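Local coordinates for thiamine-binding periplasmic protein (Escherichia coli, PDB 2QRY), which binds thiamine, thiamine phosphate and thiamine diphosphate in the periplasm as the solute-binding component of the ThiBPQ ABC importer, at residues Asp107-Pro112 with Phe268-Ala273; Lys45-Asp50 with Pro259-Lys264. One frame throughout, in Å; residues are numbered along the deposited sequence.

Interaction 1: Asp107-Pro112 with Phe268-Ala273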
loop_
_atom_site.group_PDB
_atom_site.type_symbol
_atom_site.label_atom_id
_atom_site.label_comp_id
_atom_site.label_asym_id
_atom_site.label_seq_id
_atom_site.Cartn_x
_atom_site.Cartn_y
_atom_site.Cartn_z
ATOM N N ASP A 107 10.489 -7.924 18.071
ATOM C CA ASP A 107 11.887 -7.910 17.641
ATOM C C ASP A 107 12.100 -8.527 16.261
ATOM O O ASP A 107 13.190 -8.433 15.689
ATOM C CB ASP A 107 12.753 -8.645 18.667
ATOM C CG ASP A 107 12.317 -10.087 18.874
ATOM O OD1 ASP A 107 12.514 -10.917 17.959
ATOM O OD2 ASP A 107 11.767 -10.388 19.955
ATOM N N ALA A 108 11.059 -9.156 15.726
ATOM C CA ALA A 108 11.152 -9.789 14.414
ATOM C C ALA A 108 10.934 -8.792 13.276
ATOM O O ALA A 108 11.086 -9.136 12.102
ATOM C CB ALA A 108 10.133 -10.923 14.316
ATOM N N VAL A 109 10.602 -7.552 13.631
ATOM C CA VAL A 109 10.326 -6.510 12.648
ATOM C C VAL A 109 11.189 -5.251 12.777
ATOM O O VAL A 109 11.496 -4.809 13.882
ATOM C CB VAL A 109 8.831 -6.114 12.718
ATOM C CG1 VAL A 109 8.612 -4.741 12.121
ATOM C CG2 VAL A 109 8.002 -7.147 11.984
ATOM N N ASN A 110 11.563 -4.682 11.631
ATOM C CA ASN A 110 12.381 -3.472 11.570
ATOM C C ASN A 110 11.782 -2.500 10.550
ATOM O O ASN A 110 11.936 -2.669 9.339
ATOM C CB ASN A 110 13.816 -3.837 11.186
ATOM C CG ASN A 110 14.711 -2.625 11.079
ATOM O OD1 ASN A 110 14.598 -1.689 11.869
ATOM N ND2 ASN A 110 15.619 -2.640 10.108
ATOM N N VAL A 111 11.111 -1.472 11.057
ATOM C CA VAL A 111 10.436 -0.491 10.215
ATOM C C VAL A 111 10.744 0.958 10.593
ATOM O O VAL A 111 10.982 1.263 11.757
ATOM C CB VAL A 111 8.896 -0.706 10.298
ATOM C CG1 VAL A 111 8.156 0.449 9.662
ATOM C CG2 VAL A 111 8.523 -2.003 9.624
ATOM N N PRO A 112 10.738 1.867 9.603
ATOM C CA PRO A 112 11.007 3.291 9.823
ATOM C C PRO A 112 10.010 3.892 10.808
ATOM O O PRO A 112 8.800 3.800 10.611
ATOM C CB PRO A 112 10.850 3.886 8.427
ATOM C CG PRO A 112 11.337 2.794 7.554
ATOM C CD PRO A 112 10.689 1.569 8.160
ATOM N N PHE A 268 5.740 -16.417 10.380
ATOM C CA PHE A 268 6.468 -16.798 9.179
ATOM C C PHE A 268 6.536 -15.636 8.194
ATOM O O PHE A 268 7.425 -15.566 7.343
ATOM C CB PHE A 268 5.778 -18.011 8.545
ATOM C CG PHE A 268 6.056 -18.180 7.084
ATOM C CD1 PHE A 268 5.217 -17.602 6.134
ATOM C CD2 PHE A 268 7.158 -18.908 6.652
ATOM C CE1 PHE A 268 5.474 -17.749 4.772
ATOM C CE2 PHE A 268 7.427 -19.061 5.291
ATOM C CZ PHE A 268 6.583 -18.481 4.351
HETATM N N MSE A 269 5.593 -14.717 8.330
HETATM C CA MSE A 269 5.522 -13.560 7.458
HETATM C C MSE A 269 6.714 -12.625 7.660
HETATM O O MSE A 269 7.308 -12.154 6.692
HETATM C CB MSE A 269 4.209 -12.824 7.711
HETATM C CG MSE A 269 3.893 -11.744 6.712
HETATM SE SE MSE A 269 2.097 -11.106 6.983
HETATM C CE MSE A 269 2.371 -10.091 8.608
ATOM N N VAL A 270 7.065 -12.362 8.914
ATOM C CA VAL A 270 8.191 -11.488 9.210
ATOM C C VAL A 270 9.525 -12.229 9.132
ATOM O O VAL A 270 10.556 -11.714 9.575
ATOM C CB VAL A 270 8.063 -10.869 10.609
ATOM C CG1 VAL A 270 6.794 -10.058 10.696
ATOM C CG2 VAL A 270 8.074 -11.962 11.663
ATOM N N SER A 271 9.507 -13.433 8.564
ATOM C CA SER A 271 10.725 -14.223 8.445
ATOM C C SER A 271 11.275 -14.125 7.027
ATOM O O SER A 271 10.602 -13.624 6.130
ATOM C CB SER A 271 10.446 -15.686 8.781
ATOM O OG SER A 271 9.868 -16.359 7.679
ATOM N N PRO A 272 12.509 -14.611 6.810
ATOM C CA PRO A 272 13.178 -14.591 5.507
ATOM C C PRO A 272 12.453 -15.295 4.362
ATOM O O PRO A 272 12.411 -14.781 3.245
ATOM C CB PRO A 272 14.531 -15.233 5.806
ATOM C CG PRO A 272 14.793 -14.788 7.212
ATOM C CD PRO A 272 13.451 -15.027 7.866
ATOM N N ALA A 273 11.896 -16.470 4.624
ATOM C CA ALA A 273 11.198 -17.210 3.573
ATOM C C ALA A 273 10.114 -16.345 2.927
ATOM O O ALA A 273 9.809 -16.484 1.740
ATOM C CB ALA A 273 10.584 -18.479 4.149
#
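V270 meets A108 and V109 with its two methyl branches, one for each residue. CG2 of V270 lies 3.5 Å from CB of A108, while CG1 of V270 comes to 3.4 Å from CG2 of V109, closer than carbons usually pack. The division of labour follows from the rotation of V270 about its first torsion (chi1 -60°): CG1 stands beside its own backbone N and opposite the carbonyl carbon, and CG2 is wedged between the two. V109 is turned differently. Its CG1 is anti to the backbone N (chi1 159°), which leaves CG2 beside that nitrogen as the branch that touches, and the two valine side chains cross at about a right angle. The backbone also takes part in the seam, since O of A108 sits 3.8 Å from CB of V270.

V270 is the first residue to leave helical geometry after helix 259-269, and its CB points at the loop between helix 90-96 and strand 121-133. Just beyond it, S271 occupies the N-cap position of helix 272-275; its OG donates a 2.6 Å hydrogen bond back to O of F268, tying the hydroxyl to the preceding helix. V270 also touches V121 of strand 121-133, and V109 packs on V287.

Away from the thiamine site of this family 1 solute-binding protein, the loop thus meets the break between two helices chiefly through methyl groups, with a carbonyl oxygen beside V270 CB. No hydrogen bond crosses, so the contact probably rests on close fit and partial burial of apolar groups, V270 being the buried one.

Interaction 2: Lys45-Asp50 with Pro259-Lys264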
loop_
_atom_site.group_PDB
_atom_site.type_symbol
_atom_site.label_atom_id
_atom_site.label_comp_id
_atom_site.label_asym_id
_atom_site.label_seq_id
_atom_site.Cartn_x
_atom_site.Cartn_y
_atom_site.Cartn_z
ATOM N N LYS A 45 3.816 -21.320 -1.672
ATOM C CA LYS A 45 4.585 -22.556 -1.674
ATOM C C LYS A 45 5.621 -22.597 -0.553
ATOM O O LYS A 45 5.940 -23.667 -0.036
ATOM C CB LYS A 45 5.267 -22.767 -3.025
ATOM C CG LYS A 45 6.603 -22.076 -3.188
ATOM C CD LYS A 45 7.314 -22.591 -4.440
ATOM C CE LYS A 45 7.484 -24.113 -4.392
ATOM N NZ LYS A 45 8.249 -24.648 -5.552
ATOM N N ALA A 46 6.135 -21.435 -0.171
ATOM C CA ALA A 46 7.131 -21.365 0.891
ATOM C C ALA A 46 6.507 -21.642 2.254
ATOM O O ALA A 46 7.167 -22.161 3.158
ATOM C CB ALA A 46 7.801 -19.998 0.892
ATOM N N PHE A 47 5.237 -21.286 2.410
ATOM C CA PHE A 47 4.557 -21.514 3.674
ATOM C C PHE A 47 4.064 -22.949 3.731
ATOM O O PHE A 47 4.228 -23.624 4.742
ATOM C CB PHE A 47 3.372 -20.562 3.829
ATOM C CG PHE A 47 2.637 -20.718 5.128
ATOM C CD1 PHE A 47 3.263 -20.422 6.337
ATOM C CD2 PHE A 47 1.317 -21.160 5.147
ATOM C CE1 PHE A 47 2.582 -20.563 7.554
ATOM C CE2 PHE A 47 0.626 -21.305 6.358
ATOM C CZ PHE A 47 1.259 -21.006 7.564
ATOM N N GLU A 48 3.466 -23.410 2.635
ATOM C CA GLU A 48 2.934 -24.765 2.563
ATOM C C GLU A 48 4.028 -25.827 2.561
ATOM O O GLU A 48 3.893 -26.857 3.219
ATOM C CB GLU A 48 2.065 -24.934 1.312
ATOM C CG GLU A 48 0.922 -23.942 1.211
ATOM C CD GLU A 48 0.017 -24.213 0.029
ATOM O OE1 GLU A 48 0.473 -24.863 -0.933
ATOM O OE2 GLU A 48 -1.148 -23.765 0.055
ATOM N N ALA A 49 5.103 -25.582 1.816
ATOM C CA ALA A 49 6.202 -26.539 1.745
ATOM C C ALA A 49 6.709 -26.854 3.146
ATOM O O ALA A 49 7.174 -27.963 3.418
ATOM C CB ALA A 49 7.331 -25.980 0.893
ATOM N N ASP A 50 6.605 -25.876 4.036
ATOM C CA ASP A 50 7.054 -26.053 5.408
ATOM C C ASP A 50 5.901 -26.508 6.289
ATOM O O ASP A 50 5.769 -27.693 6.594
ATOM C CB ASP A 50 7.622 -24.740 5.947
ATOM C CG ASP A 50 8.476 -24.942 7.178
ATOM O OD1 ASP A 50 7.961 -25.489 8.179
ATOM O OD2 ASP A 50 9.664 -24.556 7.137
ATOM N N PRO A 259 -6.827 -20.545 14.726
ATOM C CA PRO A 259 -5.944 -19.593 15.414
ATOM C C PRO A 259 -4.460 -19.929 15.286
ATOM O O PRO A 259 -3.670 -19.114 14.817
ATOM C CB PRO A 259 -6.407 -19.668 16.868
ATOM C CG PRO A 259 -7.818 -20.110 16.769
ATOM C CD PRO A 259 -7.779 -21.142 15.676
ATOM N N GLU A 260 -4.094 -21.134 15.705
ATOM C CA GLU A 260 -2.705 -21.578 15.666
ATOM C C GLU A 260 -2.041 -21.363 14.300
ATOM O O GLU A 260 -0.971 -20.756 14.215
ATOM C CB GLU A 260 -2.622 -23.055 16.069
ATOM C CG GLU A 260 -1.244 -23.492 16.536
ATOM C CD GLU A 260 -1.205 -24.940 16.996
ATOM O OE1 GLU A 260 -2.116 -25.352 17.752
ATOM O OE2 GLU A 260 -0.257 -25.660 16.614
ATOM N N LEU A 261 -2.666 -21.864 13.237
ATOM C CA LEU A 261 -2.118 -21.700 11.892
ATOM C C LEU A 261 -1.998 -20.222 11.537
ATOM O O LEU A 261 -0.954 -19.769 11.067
ATOM C CB LEU A 261 -3.010 -22.377 10.853
ATOM C CG LEU A 261 -2.498 -23.638 10.163
ATOM C CD1 LEU A 261 -3.386 -23.928 8.960
ATOM C CD2 LEU A 261 -1.061 -23.451 9.712
ATOM N N ALA A 262 -3.080 -19.479 11.753
ATOM C CA ALA A 262 -3.100 -18.052 11.452
ATOM C C ALA A 262 -1.876 -17.376 12.049
ATOM O O ALA A 262 -1.230 -16.543 11.408
ATOM C CB ALA A 262 -4.370 -17.411 12.018
ATOM N N GLN A 263 -1.560 -17.750 13.282
ATOM C CA GLN A 263 -0.427 -17.171 13.980
ATOM C C GLN A 263 0.913 -17.678 13.463
ATOM O O GLN A 263 1.916 -16.963 13.523
ATOM C CB GLN A 263 -0.591 -17.419 15.478
ATOM C CG GLN A 263 -1.917 -16.856 15.960
ATOM C CD GLN A 263 -2.174 -17.037 17.439
ATOM O OE1 GLN A 263 -2.161 -18.156 17.955
ATOM N NE2 GLN A 263 -2.428 -15.928 18.131
ATOM N N LYS A 264 0.936 -18.901 12.947
ATOM C CA LYS A 264 2.173 -19.435 12.404
ATOM C C LYS A 264 2.428 -18.728 11.079
ATOM O O LYS A 264 3.570 -18.578 10.648
ATOM C CB LYS A 264 2.082 -20.953 12.201
ATOM C CG LYS A 264 1.926 -21.728 13.503
ATOM C CD LYS A 264 2.589 -23.095 13.451
ATOM C CE LYS A 264 1.892 -24.047 12.493
ATOM N NZ LYS A 264 2.543 -25.397 12.515
#
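The apolar part of this helix-to-helix contact pairs the ring of F47, near the end of helix 40-48, with L261 in the first turn of helix 259-269. The two side chains pass each other at a slant, CZ of F47 lying 4.0 Å from CD2 of L261, and that methyl approaches the ring obliquely. Neither CB points straight across, so each residue makes the contact with the far end of its side chain. With CG anti to the backbone N (chi1 -179°), the phenyl group of F47 extends from its helix far enough to bridge backbones whose nearest CA atoms, those of F47 and K264, are 9.3 Å apart.

A second kind of contact is between ring and backbone. The carbonyl oxygen of K264 lies near the plane of the F47 ring, at its edge, 3.8 Å from CE1. Such an approach brings the partly negative oxygen towards the weakly positive rim of the ring, which is probably mildly favourable, though it is no hydrogen bond.

Charge probably contributes little, since NZ of K264 and OD1 of D50 are 6.9 Å apart.

Other aromatic and loop residues also line the surroundings of F47: F265 meets its ring edge-to-face, and C53 touches both F47 and L261. The neighbouring E48 forms a salt bridge with K44 and accepts a hydrogen bond from N of L55.

Helix 40-48 is thus packed on helix 259-269 away from the thiamine site. The contact pairs a buried aromatic ring with a methyl of a buried leucine, by dispersion, and perhaps gains a little from the carbonyl at the ring edge, with no hydrogen bond or salt bridge crossing the interface.

Overall arrangement
Helix 259-269 serves both contacts: its beginning packs on helix 40-48 in interaction 2, and the turn that ends it meets the 107-112 loop in interaction 1. The two centres are about 15 Å apart, on the same side of the chain's centre and away from the thiamine site. F268, in the segment of interaction 1 though not in its contact, reaches F47 of interaction 2, CD1 to CD1 at 3.4 Å. Interaction 1 is nearer the middle of the chain yet only partly buried; interaction 2 is buried although more peripheral, with exposed K264 at its margin. Alanine and valine methyls make the former, an aromatic ring with a leucine methyl and a carbonyl the latter.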